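Local coordinates for protein putative methylthioribose-1-phosphate isomerase (Archaeoglobus fulgidus, PDB 1T5O) that probably catalyses the interconversion of 5-methylthioribose 1-phosphate and 5-methylthioribulose 1-phosphate, a step in methionine biosynthesis, at residues A[169-174]-A[205-210]; A[183-188]-A[197-202]; A[245-250]-A[259-264]. One frame throughout, in Å; residues are numbered along the deposited sequence.

Contact 1: residues A[169-174]-A[205-210]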
loop_
_atom_site.group_PDB
_atom_site.type_symbol
_atom_site.label_atom_id
_atom_site.label_comp_id
_atom_site.label_asym_id
_atom_site.label_seq_id
_atom_site.Cartn_x
_atom_site.Cartn_y
_atom_site.Cartn_z
ATOM N N GLY A 169 1.628 -18.181 -14.559
ATOM C CA GLY A 169 1.797 -19.324 -15.442
ATOM C C GLY A 169 1.077 -19.003 -16.754
ATOM O O GLY A 169 1.491 -19.446 -17.836
ATOM N N VAL A 170 -0.003 -18.228 -16.661
ATOM C CA VAL A 170 -0.770 -17.819 -17.854
ATOM C C VAL A 170 0.080 -16.853 -18.678
ATOM O O VAL A 170 0.073 -16.879 -19.916
ATOM C CB VAL A 170 -2.090 -17.120 -17.452
ATOM C CG1 VAL A 170 -2.727 -16.433 -18.672
ATOM C CG2 VAL A 170 -3.071 -18.158 -16.853
ATOM N N VAL A 171 0.802 -15.993 -17.986
ATOM C CA VAL A 171 1.703 -15.062 -18.638
ATOM C C VAL A 171 2.832 -15.892 -19.263
ATOM O O VAL A 171 3.149 -15.698 -20.438
ATOM C CB VAL A 171 2.302 -14.038 -17.641
ATOM C CG1 VAL A 171 3.409 -13.237 -18.312
ATOM C CG2 VAL A 171 1.217 -13.068 -17.163
ATOM N N ARG A 172 3.419 -16.836 -18.520
ATOM C CA ARG A 172 4.498 -17.633 -19.128
ATOM C C ARG A 172 4.023 -18.393 -20.361
ATOM O O ARG A 172 4.743 -18.471 -21.359
ATOM C CB ARG A 172 5.132 -18.620 -18.132
ATOM C CG ARG A 172 5.901 -17.927 -17.019
ATOM C CD ARG A 172 6.733 -18.889 -16.164
ATOM N NE ARG A 172 7.563 -18.109 -15.250
ATOM C CZ ARG A 172 7.156 -17.629 -14.082
ATOM N NH1 ARG A 172 5.917 -17.863 -13.657
ATOM N NH2 ARG A 172 7.973 -16.869 -13.362
ATOM N N SER A 173 2.814 -18.945 -20.335
ATOM C CA SER A 173 2.353 -19.675 -21.514
ATOM C C SER A 173 2.185 -18.761 -22.732
ATOM O O SER A 173 2.492 -19.170 -23.867
ATOM C CB SER A 173 1.043 -20.407 -21.230
ATOM O OG SER A 173 1.252 -21.412 -20.246
ATOM N N ALA A 174 1.710 -17.531 -22.518
ATOM C CA ALA A 174 1.546 -16.628 -23.644
ATOM C C ALA A 174 2.902 -16.180 -24.193
ATOM O O ALA A 174 3.068 -16.025 -25.408
ATOM C CB ALA A 174 0.706 -15.413 -23.248
ATOM N N ASP A 205 13.169 -14.656 -15.296
ATOM C CA ASP A 205 12.756 -15.326 -16.526
ATOM C C ASP A 205 12.684 -14.425 -17.758
ATOM O O ASP A 205 12.217 -14.848 -18.818
ATOM C CB ASP A 205 11.400 -16.032 -16.299
ATOM C CG ASP A 205 11.464 -17.040 -15.184
ATOM O OD1 ASP A 205 12.587 -17.269 -14.645
ATOM O OD2 ASP A 205 10.409 -17.604 -14.825
ATOM N N GLY A 206 13.138 -13.181 -17.629
ATOM C CA GLY A 206 13.137 -12.271 -18.761
ATOM C C GLY A 206 11.789 -11.721 -19.179
ATOM O O GLY A 206 11.585 -11.374 -20.341
ATOM N N ILE A 207 10.844 -11.651 -18.250
ATOM C CA ILE A 207 9.536 -11.089 -18.573
ATOM C C ILE A 207 9.492 -9.650 -18.057
ATOM O O ILE A 207 9.804 -9.412 -16.892
ATOM C CB ILE A 207 8.430 -11.944 -17.936
ATOM C CG1 ILE A 207 8.539 -13.365 -18.528
ATOM C CG2 ILE A 207 7.073 -11.314 -18.183
ATOM C CD1 ILE A 207 7.457 -14.343 -18.121
ATOM N N ASP A 208 9.140 -8.699 -18.926
ATOM C CA ASP A 208 9.085 -7.281 -18.532
ATOM C C ASP A 208 8.103 -7.082 -17.376
ATOM O O ASP A 208 6.984 -7.603 -17.403
ATOM C CB ASP A 208 8.641 -6.391 -19.690
ATOM C CG ASP A 208 9.681 -6.295 -20.794
ATOM O OD1 ASP A 208 9.363 -5.718 -21.864
ATOM O OD2 ASP A 208 10.815 -6.787 -20.599
ATOM N N VAL A 209 8.540 -6.351 -16.365
ATOM C CA VAL A 209 7.705 -6.058 -15.204
ATOM C C VAL A 209 8.024 -4.665 -14.657
ATOM O O VAL A 209 9.195 -4.248 -14.586
ATOM C CB VAL A 209 7.891 -7.117 -14.063
ATOM C CG1 VAL A 209 9.337 -7.076 -13.528
ATOM C CG2 VAL A 209 6.867 -6.845 -12.897
ATOM N N THR A 210 6.965 -3.942 -14.304
ATOM C CA THR A 210 7.077 -2.618 -13.706
ATOM C C THR A 210 6.363 -2.712 -12.345
ATOM O O THR A 210 5.244 -3.229 -12.251
ATOM C CB THR A 210 6.411 -1.544 -14.598
ATOM O OG1 THR A 210 7.012 -1.591 -15.890
ATOM C CG2 THR A 210 6.613 -0.142 -14.020
#
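The Schellman motif that ends helix 193-204, with Gly206 at positive phi as its C' residue, is fastened to helix 167-176 by two residues beside that glycine: Asp205 pairs with Arg172, and Ile207 packs on both Val171 and Arg172. Arg172 takes hold of the carboxylate side-on, but spends both nitrogens on one oxygen: NE and NH2 each lie 2.9 Å from Asp205 OD2. Both hydrogen bonds leave close to the guanidinium plane, whereas the acceptor receives them differently. NE uses the anti lone pair of OD2, while NH2 meets it from 41° above the carboxylate plane. The two planes are accordingly steeply turned, 70° apart, in contrast to the coplanar pairing of two nitrogens with two oxygens. An extended chain from CG to NE carries the charged group across, and the turn about CD-NE (chi4 84°) sets the guanidinium across that chain. Its aliphatic part is used as well: Arg172 CG lies 4.1 Å from Ile207 CD1, the two side chains crossing at about a right angle. The other branch of the isoleucine, CG2, approaches Val171 CG1 at 4.1 Å, so Ile207 bridges two consecutive helix residues. The salt bridge is one link in a charge network. Arg172 NH2 also pairs with Glu201, its strongest polar partner, while Asp205 OD2 also receives Arg158. Beyond the contact, Ile207 rests on Leu202 of helix 193-204 and Val171 on Val183 of strand 182-186, while Thr210 continues the sheet in a parallel ladder with a strand of the second subunit.

Contact 2: residues A[183-188]-A[197-202]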
loop_
_atom_site.group_PDB
_atom_site.type_symbol
_atom_site.label_atom_id
_atom_site.label_comp_id
_atom_site.label_asym_id
_atom_site.label_seq_id
_atom_site.Cartn_x
_atom_site.Cartn_y
_atom_site.Cartn_z
ATOM N N VAL A 183 4.253 -7.059 -17.680
ATOM C CA VAL A 183 3.475 -7.142 -16.447
ATOM C C VAL A 183 3.632 -5.919 -15.561
ATOM O O VAL A 183 4.719 -5.343 -15.480
ATOM C CB VAL A 183 3.917 -8.387 -15.626
ATOM C CG1 VAL A 183 3.246 -8.413 -14.234
ATOM C CG2 VAL A 183 3.587 -9.665 -16.422
ATOM N N ILE A 184 2.536 -5.505 -14.929
ATOM C CA ILE A 184 2.627 -4.436 -13.960
ATOM C C ILE A 184 2.295 -5.156 -12.656
ATOM O O ILE A 184 1.222 -5.726 -12.516
ATOM C CB ILE A 184 1.639 -3.316 -14.234
ATOM C CG1 ILE A 184 2.090 -2.547 -15.488
ATOM C CG2 ILE A 184 1.553 -2.375 -12.992
ATOM C CD1 ILE A 184 1.123 -1.458 -15.920
ATOM N N ALA A 185 3.209 -5.116 -11.694
ATOM C CA ALA A 185 3.011 -5.810 -10.424
ATOM C C ALA A 185 2.816 -4.883 -9.232
ATOM O O ALA A 185 3.631 -3.984 -9.001
ATOM C CB ALA A 185 4.213 -6.725 -10.149
ATOM N N CYS A 186 1.746 -5.105 -8.471
ATOM C CA CYS A 186 1.495 -4.321 -7.256
ATOM C C CYS A 186 2.397 -4.847 -6.153
ATOM O O CYS A 186 2.492 -6.062 -5.980
ATOM C CB CYS A 186 0.032 -4.465 -6.843
ATOM S SG CYS A 186 -1.005 -3.628 -8.029
ATOM N N GLU A 187 3.035 -3.947 -5.393
ATOM C CA GLU A 187 3.974 -4.375 -4.362
ATOM C C GLU A 187 3.335 -5.337 -3.377
ATOM O O GLU A 187 4.009 -6.216 -2.862
ATOM C CB GLU A 187 4.601 -3.173 -3.633
ATOM C CG GLU A 187 3.710 -2.519 -2.600
ATOM C CD GLU A 187 4.412 -1.384 -1.844
ATOM O OE1 GLU A 187 5.647 -1.461 -1.626
ATOM O OE2 GLU A 187 3.713 -0.424 -1.444
ATOM N N THR A 188 2.031 -5.175 -3.156
ATOM C CA THR A 188 1.235 -6.028 -2.273
ATOM C C THR A 188 1.581 -5.914 -0.776
ATOM O O THR A 188 2.219 -6.792 -0.199
ATOM C CB THR A 188 1.318 -7.537 -2.718
ATOM O OG1 THR A 188 1.051 -7.629 -4.126
ATOM C CG2 THR A 188 0.276 -8.397 -1.950
ATOM N N LEU A 197 8.819 -11.106 -4.449
ATOM C CA LEU A 197 8.739 -12.363 -5.172
ATOM C C LEU A 197 8.339 -12.272 -6.643
ATOM O O LEU A 197 9.032 -12.797 -7.503
ATOM C CB LEU A 197 7.788 -13.290 -4.401
ATOM C CG LEU A 197 8.081 -13.361 -2.880
ATOM C CD1 LEU A 197 7.107 -14.312 -2.153
ATOM C CD2 LEU A 197 9.518 -13.862 -2.647
ATOM N N THR A 198 7.235 -11.596 -6.937
ATOM C CA THR A 198 6.795 -11.516 -8.318
ATOM C C THR A 198 7.790 -10.812 -9.226
ATOM O O THR A 198 8.070 -11.294 -10.329
ATOM C CB THR A 198 5.424 -10.829 -8.400
ATOM O OG1 THR A 198 4.465 -11.698 -7.803
ATOM C CG2 THR A 198 5.031 -10.532 -9.830
ATOM N N CYS A 199 8.327 -9.679 -8.782
ATOM C CA CYS A 199 9.277 -8.980 -9.620
ATOM C C CYS A 199 10.542 -9.841 -9.833
ATOM O O CYS A 199 11.141 -9.817 -10.903
ATOM C CB CYS A 199 9.635 -7.614 -9.024
ATOM S SG CYS A 199 8.296 -6.355 -9.133
ATOM N N TRP A 200 10.935 -10.583 -8.804
ATOM C CA TRP A 200 12.105 -11.439 -8.897
ATOM C C TRP A 200 11.926 -12.553 -9.931
ATOM O O TRP A 200 12.715 -12.675 -10.884
ATOM C CB TRP A 200 12.428 -12.065 -7.536
ATOM C CG TRP A 200 13.728 -12.844 -7.573
ATOM C CD1 TRP A 200 15.003 -12.334 -7.429
ATOM C CD2 TRP A 200 13.890 -14.235 -7.914
ATOM N NE1 TRP A 200 15.928 -13.326 -7.671
ATOM C CE2 TRP A 200 15.276 -14.495 -7.971
ATOM C CE3 TRP A 200 12.990 -15.280 -8.183
ATOM C CZ2 TRP A 200 15.795 -15.763 -8.288
ATOM C CZ3 TRP A 200 13.506 -16.551 -8.502
ATOM C CH2 TRP A 200 14.900 -16.774 -8.551
ATOM N N GLU A 201 10.882 -13.359 -9.771
ATOM C CA GLU A 201 10.702 -14.455 -10.715
ATOM C C GLU A 201 10.437 -14.001 -12.145
ATOM O O GLU A 201 10.799 -14.712 -13.084
ATOM C CB GLU A 201 9.613 -15.434 -10.248
ATOM C CG GLU A 201 8.179 -14.884 -10.227
ATOM C CD GLU A 201 7.183 -15.983 -9.954
ATOM O OE1 GLU A 201 6.782 -16.685 -10.901
ATOM O OE2 GLU A 201 6.821 -16.183 -8.775
ATOM N N LEU A 202 9.851 -12.821 -12.338
ATOM C CA LEU A 202 9.608 -12.387 -13.704
ATOM C C LEU A 202 10.922 -11.867 -14.303
ATOM O O LEU A 202 11.270 -12.184 -15.445
ATOM C CB LEU A 202 8.512 -11.305 -13.753
ATOM C CG LEU A 202 7.090 -11.821 -13.449
ATOM C CD1 LEU A 202 6.105 -10.665 -13.368
ATOM C CD2 LEU A 202 6.673 -12.796 -14.516
#
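Val183 makes the first contact along the strand, turning its CB toward helix 193-204, where Leu202 sends a single methyl, CD1, across it at about a right angle. That methyl is 3.7 Å from Val183 CG1 and 3.9 Å from Val183 CB, so it sits over the branch point of the valine. CG1, anti to the backbone N (chi1 173°), is the branch nearest the leucine methyl. Ile184 points away from the helix, and Ala185 faces it again. Its one methyl is shared by two neighbouring helix residues: Ala185 CB lies 3.9 Å from Thr198 CG2 and 4.2 Å from Cys199 SG. Thr198 offers its methyl to the strand, while OG1 is hydrogen-bonded to the backbone oxygen of Cys154, the predicted transition-state stabiliser. After Cys186 the strand ends, and Thr188 OG1 turns back to donate to Cys186 O at 2.8 Å. The axes of 197-202 and 183-186 run roughly antiparallel (153°) and approach to 9.0 Å, as expected of the first half of the beta-alpha-beta crossover formed by strand 182-186, helix 193-204 and strand 208-212. Around it, Val183 also meets Val171 of helix 167-176, Ala185 touches Val209, and Ile184 pairs through its backbone with strand 149-152.

Contact 3: residues A[245-250]-A[259-264]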
loop_
_atom_site.group_PDB
_atom_site.type_symbol
_atom_site.label_atom_id
_atom_site.label_comp_id
_atom_site.label_asym_id
_atom_site.label_seq_id
_atom_site.Cartn_x
_atom_site.Cartn_y
_atom_site.Cartn_z
ATOM N N ILE A 245 -5.392 -9.905 0.681
ATOM C CA ILE A 245 -6.092 -8.609 0.818
ATOM C C ILE A 245 -5.618 -7.606 -0.215
ATOM O O ILE A 245 -4.422 -7.461 -0.466
ATOM C CB ILE A 245 -5.883 -7.825 2.159
ATOM C CG1 ILE A 245 -4.985 -8.608 3.071
ATOM C CG2 ILE A 245 -7.241 -7.301 2.725
ATOM C CD1 ILE A 245 -3.587 -8.325 2.768
ATOM N N GLY A 246 -6.576 -6.881 -0.777
ATOM C CA GLY A 246 -6.241 -5.867 -1.760
ATOM C C GLY A 246 -6.790 -6.265 -3.104
ATOM O O GLY A 246 -7.109 -5.417 -3.937
ATOM N N THR A 247 -6.910 -7.574 -3.309
ATOM C CA THR A 247 -7.418 -8.097 -4.568
ATOM C C THR A 247 -8.797 -7.505 -4.886
ATOM O O THR A 247 -9.041 -7.066 -6.025
ATOM C CB THR A 247 -7.514 -9.650 -4.534
ATOM O OG1 THR A 247 -6.217 -10.194 -4.283
ATOM C CG2 THR A 247 -8.035 -10.184 -5.860
ATOM N N TYR A 248 -9.678 -7.470 -3.893
ATOM C CA TYR A 248 -11.023 -6.921 -4.112
ATOM C C TYR A 248 -10.934 -5.468 -4.588
ATOM O O TYR A 248 -11.636 -5.068 -5.536
ATOM C CB TYR A 248 -11.883 -7.002 -2.825
ATOM C CG TYR A 248 -13.152 -6.163 -2.918
ATOM C CD1 TYR A 248 -13.343 -5.039 -2.089
ATOM C CD2 TYR A 248 -14.119 -6.445 -3.884
ATOM C CE1 TYR A 248 -14.487 -4.220 -2.235
ATOM C CE2 TYR A 248 -15.251 -5.640 -4.039
ATOM C CZ TYR A 248 -15.425 -4.528 -3.202
ATOM O OH TYR A 248 -16.552 -3.752 -3.334
ATOM N N THR A 249 -10.069 -4.681 -3.951
ATOM C CA THR A 249 -9.900 -3.286 -4.361
ATOM C C THR A 249 -9.527 -3.219 -5.826
ATOM O O THR A 249 -10.092 -2.444 -6.567
ATOM C CB THR A 249 -8.785 -2.579 -3.548
ATOM O OG1 THR A 249 -9.152 -2.594 -2.171
ATOM C CG2 THR A 249 -8.623 -1.096 -3.987
ATOM N N VAL A 250 -8.537 -4.001 -6.231
ATOM C CA VAL A 250 -8.128 -4.013 -7.628
ATOM C C VAL A 250 -9.326 -4.373 -8.513
ATOM O O VAL A 250 -9.527 -3.766 -9.571
ATOM C CB VAL A 250 -6.989 -5.032 -7.891
ATOM C CG1 VAL A 250 -6.625 -5.046 -9.429
ATOM C CG2 VAL A 250 -5.755 -4.665 -7.048
ATOM N N ILE A 259 -12.008 -3.295 -17.456
ATOM C CA ILE A 259 -10.797 -4.041 -17.732
ATOM C C ILE A 259 -11.026 -5.493 -17.332
ATOM O O ILE A 259 -11.407 -5.756 -16.211
ATOM C CB ILE A 259 -9.627 -3.453 -16.950
ATOM C CG1 ILE A 259 -9.437 -2.005 -17.407
ATOM C CG2 ILE A 259 -8.382 -4.301 -17.151
ATOM C CD1 ILE A 259 -8.130 -1.387 -16.964
ATOM N N PRO A 260 -10.804 -6.448 -18.266
ATOM C CA PRO A 260 -11.013 -7.868 -17.933
ATOM C C PRO A 260 -10.241 -8.259 -16.679
ATOM O O PRO A 260 -9.058 -7.929 -16.552
ATOM C CB PRO A 260 -10.523 -8.607 -19.197
ATOM C CG PRO A 260 -10.858 -7.590 -20.325
ATOM C CD PRO A 260 -10.456 -6.261 -19.690
ATOM N N PHE A 261 -10.927 -8.930 -15.745
ATOM C CA PHE A 261 -10.315 -9.357 -14.482
ATOM C C PHE A 261 -10.408 -10.890 -14.408
ATOM O O PHE A 261 -11.494 -11.472 -14.324
ATOM C CB PHE A 261 -11.055 -8.696 -13.300
ATOM C CG PHE A 261 -10.435 -8.970 -11.953
ATOM C CD1 PHE A 261 -9.531 -8.065 -11.384
ATOM C CD2 PHE A 261 -10.800 -10.111 -11.222
ATOM C CE1 PHE A 261 -9.008 -8.274 -10.112
ATOM C CE2 PHE A 261 -10.277 -10.331 -9.941
ATOM C CZ PHE A 261 -9.384 -9.417 -9.386
ATOM N N TYR A 262 -9.260 -11.542 -14.472
ATOM C CA TYR A 262 -9.229 -13.000 -14.452
ATOM C C TYR A 262 -8.637 -13.567 -13.176
ATOM O O TYR A 262 -7.726 -12.981 -12.595
ATOM C CB TYR A 262 -8.407 -13.514 -15.652
ATOM C CG TYR A 262 -8.990 -13.112 -16.980
ATOM C CD1 TYR A 262 -10.274 -13.526 -17.351
ATOM C CD2 TYR A 262 -8.259 -12.299 -17.869
ATOM C CE1 TYR A 262 -10.811 -13.149 -18.560
ATOM C CE2 TYR A 262 -8.798 -11.903 -19.102
ATOM C CZ TYR A 262 -10.065 -12.333 -19.438
ATOM O OH TYR A 262 -10.597 -11.990 -20.645
ATOM N N VAL A 263 -9.172 -14.703 -12.743
ATOM C CA VAL A 263 -8.645 -15.384 -11.570
ATOM C C VAL A 263 -8.174 -16.766 -12.057
ATOM O O VAL A 263 -8.950 -17.549 -12.617
ATOM C CB VAL A 263 -9.718 -15.579 -10.459
ATOM C CG1 VAL A 263 -9.116 -16.415 -9.358
ATOM C CG2 VAL A 263 -10.175 -14.210 -9.897
ATOM N N ALA A 264 -6.898 -17.051 -11.871
ATOM C CA ALA A 264 -6.356 -18.335 -12.306
ATOM C C ALA A 264 -6.254 -19.245 -11.082
ATOM O O ALA A 264 -5.554 -18.918 -10.123
ATOM C CB ALA A 264 -4.954 -18.123 -12.943
#
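Phe261 reaches from its strand to the first turn of helix 247-256 and meets Thr247 and Val250 with the far rim of its ring. The side chain leaves the backbone with CG anti to N (chi1 -175°), and chi2 of 95° stands the ring across the CA-CB-CG plane. The helix meets the ring at its edge, since both partner methyls lie near the ring plane. Phe261 CZ touches Thr247 CG2 at 3.9 Å, and the neighbouring rim carbon Phe261 CE1 lies 4.1 Å from Val250 CG1. Each helix side chain crosses the phenylalanine at about a right angle. Thr247 and Val250 are three residues apart, nearly one helical turn, which lets both address the same rim. In each, the touching methyl is the branch anti to the backbone N. In Thr247 this separates two duties, since CG2 turns to the ring while OG1 is hydrogen-bonded to the backbone oxygen of Lys244 and to Asn243 ND2. Lys244 and Asn243 are predicted substrate-binding residues, so the hydrophobic contact backs directly onto the probable active site. Gly246 is the N-cap, and Val250 N closes the first turn on Gly246 O. Phe261 also packs on Val229 and Val231 of the adjoining parallel strand. A helix laid over a parallel sheet and followed by the next strand, 261-264, is the arrangement of a Rossmann-like fold.

Overall arrangement
Reading from the N terminus, helix 167-176 opens contact 1, which closes only at 205-210. Contact 2 is nested within that loop, running from strand 182-186 to the helix that follows it. Contacts 1 and 2 have centres about 10 Å apart and touch directly: Asp208 O lies 2.8 Å from Val183 N, a probable hydrogen bond between adjacent strands. Contact 3 comes later, crosses neither loop, and lies about 15 Å from contact 2 and 18 Å from contact 1, centre to centre. All three reach one sheet. Contact 1 ties helix 167-176 to the turn before strand 208-212, contact 2 helix 193-204 to strand 182-186, and contact 3 helix 247-256 to strand 261-264 on the opposite face.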